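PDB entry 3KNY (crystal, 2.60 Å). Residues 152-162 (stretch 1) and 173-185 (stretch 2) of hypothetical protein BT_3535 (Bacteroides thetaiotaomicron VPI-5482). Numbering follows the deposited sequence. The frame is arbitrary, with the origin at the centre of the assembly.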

# COMPACT_ATOMS: atom_id res chain seq x y z
N ASP A 152 -9.98 -4.83 -19.64
CA ASP A 152 -9.12 -3.74 -20.12
C ASP A 152 -8.78 -2.72 -19.05
O ASP A 152 -7.61 -2.49 -18.77
N ASP A 153 -9.81 -2.13 -18.45
CA ASP A 153 -9.62 -0.95 -17.64
C ASP A 153 -10.06 -1.09 -16.17
O ASP A 153 -10.89 -1.95 -15.84
N VAL A 154 -9.49 -0.23 -15.33
CA VAL A 154 -9.91 -0.07 -13.94
C VAL A 154 -10.38 1.36 -13.69
O VAL A 154 -9.63 2.30 -13.95
N THR A 155 -11.60 1.53 -13.17
CA THR A 155 -12.17 2.85 -12.94
C THR A 155 -12.62 3.12 -11.49
O THR A 155 -13.44 2.36 -10.94
N ILE A 156 -12.11 4.23 -10.92
CA ILE A 156 -12.33 4.62 -9.52
C ILE A 156 -13.68 5.30 -9.33
O ILE A 156 -13.95 6.34 -9.90
N THR A 157 -14.53 4.72 -8.51
CA THR A 157 -15.88 5.26 -8.29
C THR A 157 -15.93 6.08 -6.99
O THR A 157 -16.78 6.93 -6.81
N SER A 158 -15.01 5.81 -6.08
CA SER A 158 -14.99 6.48 -4.80
C SER A 158 -13.64 6.33 -4.15
O SER A 158 -12.93 5.36 -4.38
N SER A 159 -13.30 7.29 -3.32
CA SER A 159 -11.96 7.32 -2.74
C SER A 159 -12.01 8.04 -1.42
O SER A 159 -12.65 9.07 -1.33
N SER A 160 -11.35 7.51 -0.38
CA SER A 160 -11.37 8.11 0.95
C SER A 160 -10.07 8.02 1.66
O SER A 160 -9.32 7.07 1.48
N VAL A 161 -9.82 9.02 2.50
CA VAL A 161 -8.67 9.05 3.37
C VAL A 161 -9.24 9.25 4.72
O VAL A 161 -10.08 10.10 4.91
N TYR A 162 -8.85 8.42 5.66
CA TYR A 162 -9.36 8.57 7.02
C TYR A 162 -8.30 8.27 8.05
O TYR A 162 -7.23 7.68 7.77
N SER A 173 -7.00 13.76 13.58
CA SER A 173 -7.60 14.66 12.64
C SER A 173 -6.65 14.80 11.45
O SER A 173 -5.44 14.95 11.64
N PHE A 174 -7.16 14.75 10.24
CA PHE A 174 -6.28 14.96 9.08
C PHE A 174 -6.83 16.09 8.26
O PHE A 174 -7.98 16.07 7.87
N SER A 175 -5.98 17.07 8.01
CA SER A 175 -6.31 18.14 7.13
C SER A 175 -5.28 18.20 5.96
O SER A 175 -4.10 18.15 6.19
N GLY A 176 -5.75 18.30 4.72
CA GLY A 176 -4.85 18.49 3.57
C GLY A 176 -5.37 17.79 2.34
O GLY A 176 -6.56 17.61 2.20
N ALA A 177 -4.46 17.35 1.48
CA ALA A 177 -4.83 16.80 0.16
C ALA A 177 -4.60 15.28 0.07
O ALA A 177 -3.88 14.69 0.86
N SER A 178 -5.22 14.67 -0.91
CA SER A 178 -5.02 13.27 -1.19
C SER A 178 -5.35 13.10 -2.67
O SER A 178 -5.97 13.96 -3.27
N SER A 179 -4.86 12.03 -3.28
CA SER A 179 -5.25 11.74 -4.65
C SER A 179 -5.33 10.25 -4.89
O SER A 179 -4.75 9.48 -4.16
N VAL A 180 -6.06 9.87 -5.92
CA VAL A 180 -6.19 8.48 -6.32
C VAL A 180 -6.26 8.44 -7.83
O VAL A 180 -6.90 9.26 -8.47
N SER A 181 -5.57 7.49 -8.42
CA SER A 181 -5.61 7.35 -9.83
C SER A 181 -5.18 5.93 -10.20
O SER A 181 -4.63 5.21 -9.37
N TYR A 182 -5.45 5.52 -11.43
CA TYR A 182 -5.01 4.23 -11.91
C TYR A 182 -3.89 4.44 -12.94
O TYR A 182 -4.07 5.15 -13.92
N ASP A 183 -2.72 3.84 -12.68
CA ASP A 183 -1.57 3.93 -13.58
C ASP A 183 -1.67 2.83 -14.62
O ASP A 183 -1.51 1.65 -14.30
N LYS A 184 -1.90 3.20 -15.87
CA LYS A 184 -2.17 2.19 -16.91
C LYS A 184 -0.93 1.41 -17.34
O LYS A 184 -1.05 0.30 -17.84
N ASP A 185 0.26 1.97 -17.12
CA ASP A 185 1.50 1.23 -17.40
C ASP A 185 1.77 0.14 -16.35
O ASP A 185 1.93 -1.03 -16.69

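What holds the two stretches together, if not backbone hydrogen bonds? Strand 154-162 and the strand that follows the corner in stretch 2 run nearly antiparallel, at 163° between their N-to-C directions, and their axes come no closer than 7.2 Å. That spacing is too wide for the ladder of a shared sheet, and no hydrogen bond of any kind crosses between the stretches. The contact is therefore made mainly by side chains, and it buries 477 Å² summed over both sides. Val154 and Ile156, then, after two residues out of reach, Ser159 and Val161, send their CA-to-CB bonds toward stretch 2; Phe174, ahead of the corner, and Ser178, Val180 and Tyr182, beyond it, point back.

How does stretch 2 begin the contact, before and after its corner? Ser173 and Ser175 are out of reach, but Phe174 between them points toward stretch 1. Its chi1 is 180° (t), and CD2 of Phe174 lies 4.3 Å from CG1 of Val161, an approach that is oblique to the ring. The chain then turns at Gly176, whose phi/psi of 146/-150 would jam a CB against the carbonyl O of the preceding residue; this alone calls for glycine. Ala177 points away, and Ser178 turns back in with chi1 p. Its CB sits 3.4 Å from CG2 of Val161, so this valine, itself t, meets Phe174 through one methyl and Ser178 through the other. The Ser178 hydroxyl finds no hydrogen-bonding partner on stretch 1.

What does Val180 meet in the middle of the contact? Ser179 and Ser181 on its two sides point away, leaving the t rotamer of Val180 to face stretch 1 by itself at this level. Its CG1 packs against CG1 of Ile156 at 4.1 Å, a comfortable apolar distance; the isoleucine is m at both chi1 and chi2. The other methyl, CG2, is modelled 2.8 Å from OG of Ser159, which is too close for a real contact and carries no weight in the packing. The neighbouring Thr157 and Ser158 are out of reach of stretch 2.

Why does Tyr182 contribute the most covered area of any residue here, 83 Å²? Its t rotamer (chi1 175°, chi2 66°) lays the aromatic ring across Val154, itself t, whose CB stands 3.6 Å from the ring centroid and only 4° off the normal. This is a CH-pi contact over the face, and CG2 of the valine adds an approach of 3.7 Å to CE1 of the tyrosine. Asp153 OD1 comes obliquely to the same ring, 3.9 Å from CE2.

Does charge finish what the apolar contacts began? Asp183 is out of reach, and Lys184 starts sideways, but its long chain (m, t, t, t) brings its end nearer. There CE lies 3.7 Å from OD1 of Asp153, while NZ remains 4.5 Å from OD2 of Asp153: opposite charges near each other, yet beyond a salt bridge. Asp153 OD1 also accepts a weak hydrogen bond from the backbone N of Val154, at 2.8 Å.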

# COMPACT_ATOMS: atom_id res chain seq x y z
CB ASP A 152 -9.80 -3.02 -21.30
CG ASP A 152 -11.32 -3.11 -21.25
OD1 ASP A 152 -11.86 -4.20 -21.58
OD2 ASP A 152 -11.98 -2.10 -20.87
CB ASP A 153 -10.38 0.21 -18.30
CG ASP A 153 -9.84 1.57 -17.91
OD1 ASP A 153 -8.75 1.67 -17.31
OD2 ASP A 153 -10.51 2.56 -18.24
CB VAL A 154 -8.76 -0.30 -12.99
CG1 VAL A 154 -9.15 0.13 -11.56
CG2 VAL A 154 -8.34 -1.76 -13.06
CB THR A 155 -13.31 3.13 -13.92
OG1 THR A 155 -14.41 2.21 -13.73
CG2 THR A 155 -12.76 3.09 -15.36
CB ILE A 156 -11.25 5.58 -9.01
CG1 ILE A 156 -9.83 5.04 -9.27
CG2 ILE A 156 -11.49 5.89 -7.52
CD1 ILE A 156 -9.54 3.74 -8.60
CB THR A 157 -16.90 4.13 -8.19
OG1 THR A 157 -16.62 3.34 -7.02
CG2 THR A 157 -16.79 3.24 -9.42
CB SER A 158 -16.03 5.85 -3.92
OG SER A 158 -15.49 5.66 -2.66
CB SER A 159 -11.07 8.09 -3.69
OG SER A 159 -9.87 8.46 -3.07
CB SER A 160 -12.37 7.42 1.85
OG SER A 160 -13.61 7.32 1.20
CB VAL A 161 -7.71 10.16 3.05
CG1 VAL A 161 -6.63 10.19 4.10
CG2 VAL A 161 -7.09 9.91 1.67
CB TYR A 162 -10.58 7.71 7.24
CG TYR A 162 -10.33 6.26 7.01
CD1 TYR A 162 -10.33 5.73 5.73
CD2 TYR A 162 -10.14 5.40 8.07
CE1 TYR A 162 -10.12 4.38 5.52
CE2 TYR A 162 -9.93 4.06 7.87
CZ TYR A 162 -9.91 3.55 6.61
OH TYR A 162 -9.70 2.21 6.43
CB SER A 173 -7.66 16.00 13.33
OG SER A 173 -8.68 16.75 12.76
CB PHE A 174 -6.19 13.73 8.20
CG PHE A 174 -5.30 13.90 6.99
CD1 PHE A 174 -3.91 13.81 7.10
CD2 PHE A 174 -5.84 14.11 5.72
CE1 PHE A 174 -3.10 13.95 5.98
CE2 PHE A 174 -5.02 14.23 4.60
CZ PHE A 174 -3.66 14.15 4.73
CB SER A 175 -6.34 19.41 7.96
OG SER A 175 -6.05 20.52 7.17
CB ALA A 177 -4.05 17.50 -0.96
CB SER A 178 -5.96 12.42 -0.36
OG SER A 178 -7.29 12.79 -0.67
CB SER A 179 -4.29 12.37 -5.64
OG SER A 179 -3.00 11.92 -5.36
CB VAL A 180 -7.42 7.81 -5.74
CG1 VAL A 180 -7.44 6.35 -6.15
CG2 VAL A 180 -7.38 7.89 -4.22
CB SER A 181 -4.67 8.34 -10.46
OG SER A 181 -3.37 7.85 -10.33
CB TYR A 182 -6.19 3.48 -12.50
CG TYR A 182 -5.81 2.17 -13.15
CD1 TYR A 182 -5.32 1.12 -12.40
CD2 TYR A 182 -5.99 1.98 -14.53
CE1 TYR A 182 -4.99 -0.09 -13.00
CE2 TYR A 182 -5.67 0.80 -15.12
CZ TYR A 182 -5.17 -0.24 -14.36
OH TYR A 182 -4.83 -1.42 -14.98
CB ASP A 183 -0.27 3.80 -12.81
CG ASP A 183 0.94 3.90 -13.71
OD1 ASP A 183 0.91 3.37 -14.85
OD2 ASP A 183 1.93 4.51 -13.27
CB LYS A 184 -2.90 2.80 -18.11
CG LYS A 184 -4.31 3.29 -17.77
CD LYS A 184 -4.95 4.06 -18.93
CE LYS A 184 -6.48 4.14 -18.80
NZ LYS A 184 -7.12 4.93 -19.89
CB ASP A 185 2.71 2.15 -17.43
CG ASP A 185 2.58 3.25 -18.41
OD1 ASP A 185 2.06 2.98 -19.52
OD2 ASP A 185 2.99 4.38 -18.07